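Local structure of light Chain (Clostridium botulinum, 6BVD) at residues Thr203-Ile208 against Phe218-Ala223. The protein is the zinc metalloprotease light chain of a mosaic botulinum neurotoxin, which probably cleaves a SNARE protein in nerve terminals to block neurotransmitter release. Residues are numbered along the deposited sequence; the frame is centred on the assembly and turned at random.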
ATOM      1  N   THR A 203      12.476  -6.949  19.085  1.00 28.99           N
ATOM      2  CA  THR A 203      13.478  -6.397  19.969  1.00 29.35           C
ATOM      3  C   THR A 203      13.993  -5.105  19.340  1.00 24.90           C
ATOM      4  O   THR A 203      13.722  -4.829  18.172  1.00 23.24           O
ATOM      5  CB  THR A 203      14.642  -7.383  20.222  1.00 29.32           C
ATOM      6  OG1 THR A 203      15.215  -7.795  18.968  1.00 30.66           O
ATOM      7  CG2 THR A 203      14.150  -8.615  20.978  1.00 20.77           C
ATOM      8  N   ALA A 204      14.717  -4.329  20.134  1.00 20.64           N
ATOM      9  CA  ALA A 204      15.367  -3.093  19.697  1.00 20.77           C
ATOM     10  C   ALA A 204      16.884  -3.262  19.760  1.00 33.45           C
ATOM     11  O   ALA A 204      17.389  -4.196  20.404  1.00 31.52           O
ATOM     12  CB  ALA A 204      14.936  -1.923  20.580  1.00 24.06           C
ATOM     13  N   PHE A 205      17.615  -2.374  19.084  1.00 27.37           N
ATOM     14  CA  PHE A 205      19.074  -2.398  19.144  1.00 25.78           C
ATOM     15  C   PHE A 205      19.581  -1.015  19.551  1.00 34.19           C
ATOM     16  O   PHE A 205      18.817  -0.060  19.502  1.00 29.25           O
ATOM     17  CB  PHE A 205      19.660  -2.821  17.797  1.00 21.47           C
ATOM     18  CG  PHE A 205      19.221  -1.950  16.636  1.00 25.71           C
ATOM     19  CD1 PHE A 205      19.969  -0.833  16.256  1.00 23.71           C
ATOM     20  CD2 PHE A 205      18.063  -2.243  15.941  1.00 25.09           C
ATOM     21  CE1 PHE A 205      19.558  -0.038  15.195  1.00 19.64           C
ATOM     22  CE2 PHE A 205      17.640  -1.432  14.886  1.00 23.87           C
ATOM     23  CZ  PHE A 205      18.397  -0.344  14.512  1.00 26.97           C
ATOM     24  N   ASN A 206      20.863  -0.894  19.901  1.00 30.54           N
ATOM     25  CA  ASN A 206      21.418   0.391  20.329  0.66 35.77           C
ATOM     26  C   ASN A 206      22.327   0.995  19.260  1.00 35.68           C
ATOM     27  O   ASN A 206      22.980   0.281  18.507  1.00 30.24           O
ATOM     28  CB  ASN A 206      22.191   0.226  21.652  0.66 34.76           C
ATOM     29  CG  ASN A 206      22.708   1.544  22.199  0.66 36.91           C
ATOM     30  OD1 ASN A 206      23.869   1.905  21.995  0.66 38.82           O
ATOM     31  ND2 ASN A 206      21.847   2.268  22.903  0.66 32.65           N
ATOM     32  N   ASP A 207      22.364   2.323  19.194  1.00 35.42           N
ATOM     33  CA  ASP A 207      23.291   3.016  18.315  1.00 49.11           C
ATOM     34  C   ASP A 207      23.554   4.412  18.863  1.00 58.37           C
ATOM     35  O   ASP A 207      22.691   5.018  19.492  1.00 47.98           O
ATOM     36  CB  ASP A 207      22.773   3.130  16.880  1.00 48.85           C
ATOM     37  CG  ASP A 207      23.820   3.730  15.939  1.00 63.16           C
ATOM     38  OD1 ASP A 207      25.029   3.500  16.170  1.00 70.04           O
ATOM     39  OD2 ASP A 207      23.452   4.490  15.009  1.00 65.22           O
ATOM     40  N   ILE A 208      24.764   4.897  18.624  1.00 74.37           N
ATOM     41  CA  ILE A 208      25.209   6.178  19.146  1.00 84.27           C
ATOM     42  C   ILE A 208      25.234   7.171  17.991  1.00 92.35           C
ATOM     43  O   ILE A 208      25.917   6.939  16.998  1.00 90.78           O
ATOM     44  CB  ILE A 208      26.611   6.044  19.793  1.00 85.35           C
ATOM     45  CG1 ILE A 208      26.577   5.025  20.940  1.00 86.18           C
ATOM     46  CG2 ILE A 208      27.146   7.390  20.268  1.00 87.83           C
ATOM     47  CD1 ILE A 208      27.636   3.929  20.840  1.00 85.80           C
ATOM     48  N   PHE A 218      16.495   1.674  18.951  1.00 30.58           N
ATOM     49  CA  PHE A 218      15.709   1.680  17.724  1.00 26.06           C
ATOM     50  C   PHE A 218      14.949   0.360  17.577  1.00 30.94           C
ATOM     51  O   PHE A 218      15.533  -0.702  17.710  1.00 25.86           O
ATOM     52  CB  PHE A 218      16.616   1.919  16.514  1.00 25.24           C
ATOM     53  CG  PHE A 218      17.215   3.308  16.465  1.00 25.56           C
ATOM     54  CD1 PHE A 218      18.365   3.593  17.192  1.00 24.26           C
ATOM     55  CD2 PHE A 218      16.642   4.317  15.697  1.00 24.42           C
ATOM     56  CE1 PHE A 218      18.945   4.884  17.169  1.00 32.93           C
ATOM     57  CE2 PHE A 218      17.219   5.601  15.642  1.00 24.22           C
ATOM     58  CZ  PHE A 218      18.374   5.886  16.397  1.00 32.04           C
ATOM     59  N   ILE A 219      13.641   0.427  17.343  1.00 26.09           N
ATOM     60  CA  ILE A 219      12.869  -0.798  17.179  1.00 25.10           C
ATOM     61  C   ILE A 219      13.111  -1.344  15.751  1.00 26.17           C
ATOM     62  O   ILE A 219      13.330  -0.591  14.789  1.00 23.48           O
ATOM     63  CB  ILE A 219      11.352  -0.565  17.459  1.00 23.52           C
ATOM     64  CG1 ILE A 219      10.598  -1.901  17.631  1.00 29.15           C
ATOM     65  CG2 ILE A 219      10.716   0.306  16.395  1.00 19.67           C
ATOM     66  CD1 ILE A 219      10.942  -2.635  18.923  1.00 27.38           C
ATOM     67  N   LYS A 220      13.099  -2.661  15.625  1.00 23.92           N
ATOM     68  CA  LYS A 220      13.360  -3.309  14.358  1.00 20.44           C
ATOM     69  C   LYS A 220      12.083  -3.315  13.512  1.00 23.17           C
ATOM     70  O   LYS A 220      10.992  -3.473  14.050  1.00 21.28           O
ATOM     71  CB  LYS A 220      13.886  -4.747  14.596  1.00 21.16           C
ATOM     72  CG  LYS A 220      15.286  -4.736  15.276  1.00 15.74           C
ATOM     73  CD  LYS A 220      15.631  -6.089  15.886  1.00 18.25           C
ATOM     74  CE  LYS A 220      16.981  -5.935  16.601  1.00 23.21           C
ATOM     75  NZ  LYS A 220      17.288  -7.080  17.479  1.00 30.50           N
ATOM     76  N   ASP A 221      12.241  -3.116  12.204  1.00 19.92           N
ATOM     77  CA  ASP A 221      11.127  -3.160  11.236  1.00 17.56           C
ATOM     78  C   ASP A 221      10.774  -4.639  10.970  1.00 18.41           C
ATOM     79  O   ASP A 221      11.604  -5.366  10.494  1.00 23.27           O
ATOM     80  CB  ASP A 221      11.526  -2.447   9.949  1.00 19.07           C
ATOM     81  CG  ASP A 221      10.374  -2.329   8.939  1.00 29.06           C
ATOM     82  OD1 ASP A 221       9.635  -3.330   8.775  1.00 23.69           O
ATOM     83  OD2 ASP A 221      10.215  -1.250   8.324  1.00 21.86           O
ATOM     84  N   PRO A 222       9.541  -5.070  11.295  1.00 25.10           N
ATOM     85  CA  PRO A 222       9.167  -6.484  11.057  1.00 22.53           C
ATOM     86  C   PRO A 222       9.366  -6.957   9.624  1.00 20.81           C
ATOM     87  O   PRO A 222       9.604  -8.147   9.455  1.00 20.16           O
ATOM     88  CB  PRO A 222       7.673  -6.519  11.432  1.00 22.10           C
ATOM     89  CG  PRO A 222       7.528  -5.476  12.470  1.00 25.84           C
ATOM     90  CD  PRO A 222       8.474  -4.336  11.999  1.00 22.18           C
ATOM     91  N   ALA A 223       9.315  -6.071   8.619  1.00 17.97           N
ATOM     92  CA  ALA A 223       9.530  -6.519   7.243  1.00 17.88           C
ATOM     93  C   ALA A 223      10.990  -6.983   7.022  1.00 19.30           C
ATOM     94  O   ALA A 223      11.261  -7.937   6.273  1.00 17.39           O
ATOM     95  CB  ALA A 223       9.150  -5.415   6.239  1.00 19.89           C
TER
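K220 NZ donates to T203 OG1 at 2.7 Å, tying the residue just past the second strand of a beta hairpin back to its partner strand. The hairpin, strands 201-208 and 215-219, sits inside a small antiparallel sheet and leads through K220 and D221 into helix 222-237, which carries the zinc-binding H228 and H232. The side chains of K220 and T203 run alongside each other in the same direction. The lysine chain runs extended beyond CG, and on its way to the hydroxyl its CD passes T203 O at 3.2 Å; that carbonyl also takes a weak bond from K220 N.

Nearer the turn of the hairpin, F205 and F218 form an antiparallel hydrogen-bonded pair: F218 N gives to F205 O at 2.9 Å, and F205 N returns a bond to F218 O. Both side chains leave on one face of the sheet, while A204 and I219 share the other with F376 and I407. F205 CG stands between its own backbone N and carbonyl carbon (chi1 57°), and the ring comes near F218 O, with CD2 at 3.5 Å. F218 CB sits over one ring face, off-centre and nearest CZ, in a CH-pi contact 3.9 Å from the centroid. K220 CG meets the edge of the same ring, in plane. The two aromatic planes differ by only 19° but are slid apart and barely overlap, so the closest meeting of the two side chains is F218 CB against F205 CZ, not ring on ring. The F218 ring instead makes a cation-pi contact with K363, whose ammonium also salt-bridges D207 OD2.

Where the chain turns into the helix, D221 is the N-cap: its OD1 accepts from A223 N at 2.8 Å and also bonds Y387 OH, while OD2 forms a salt bridge with R99 NH2.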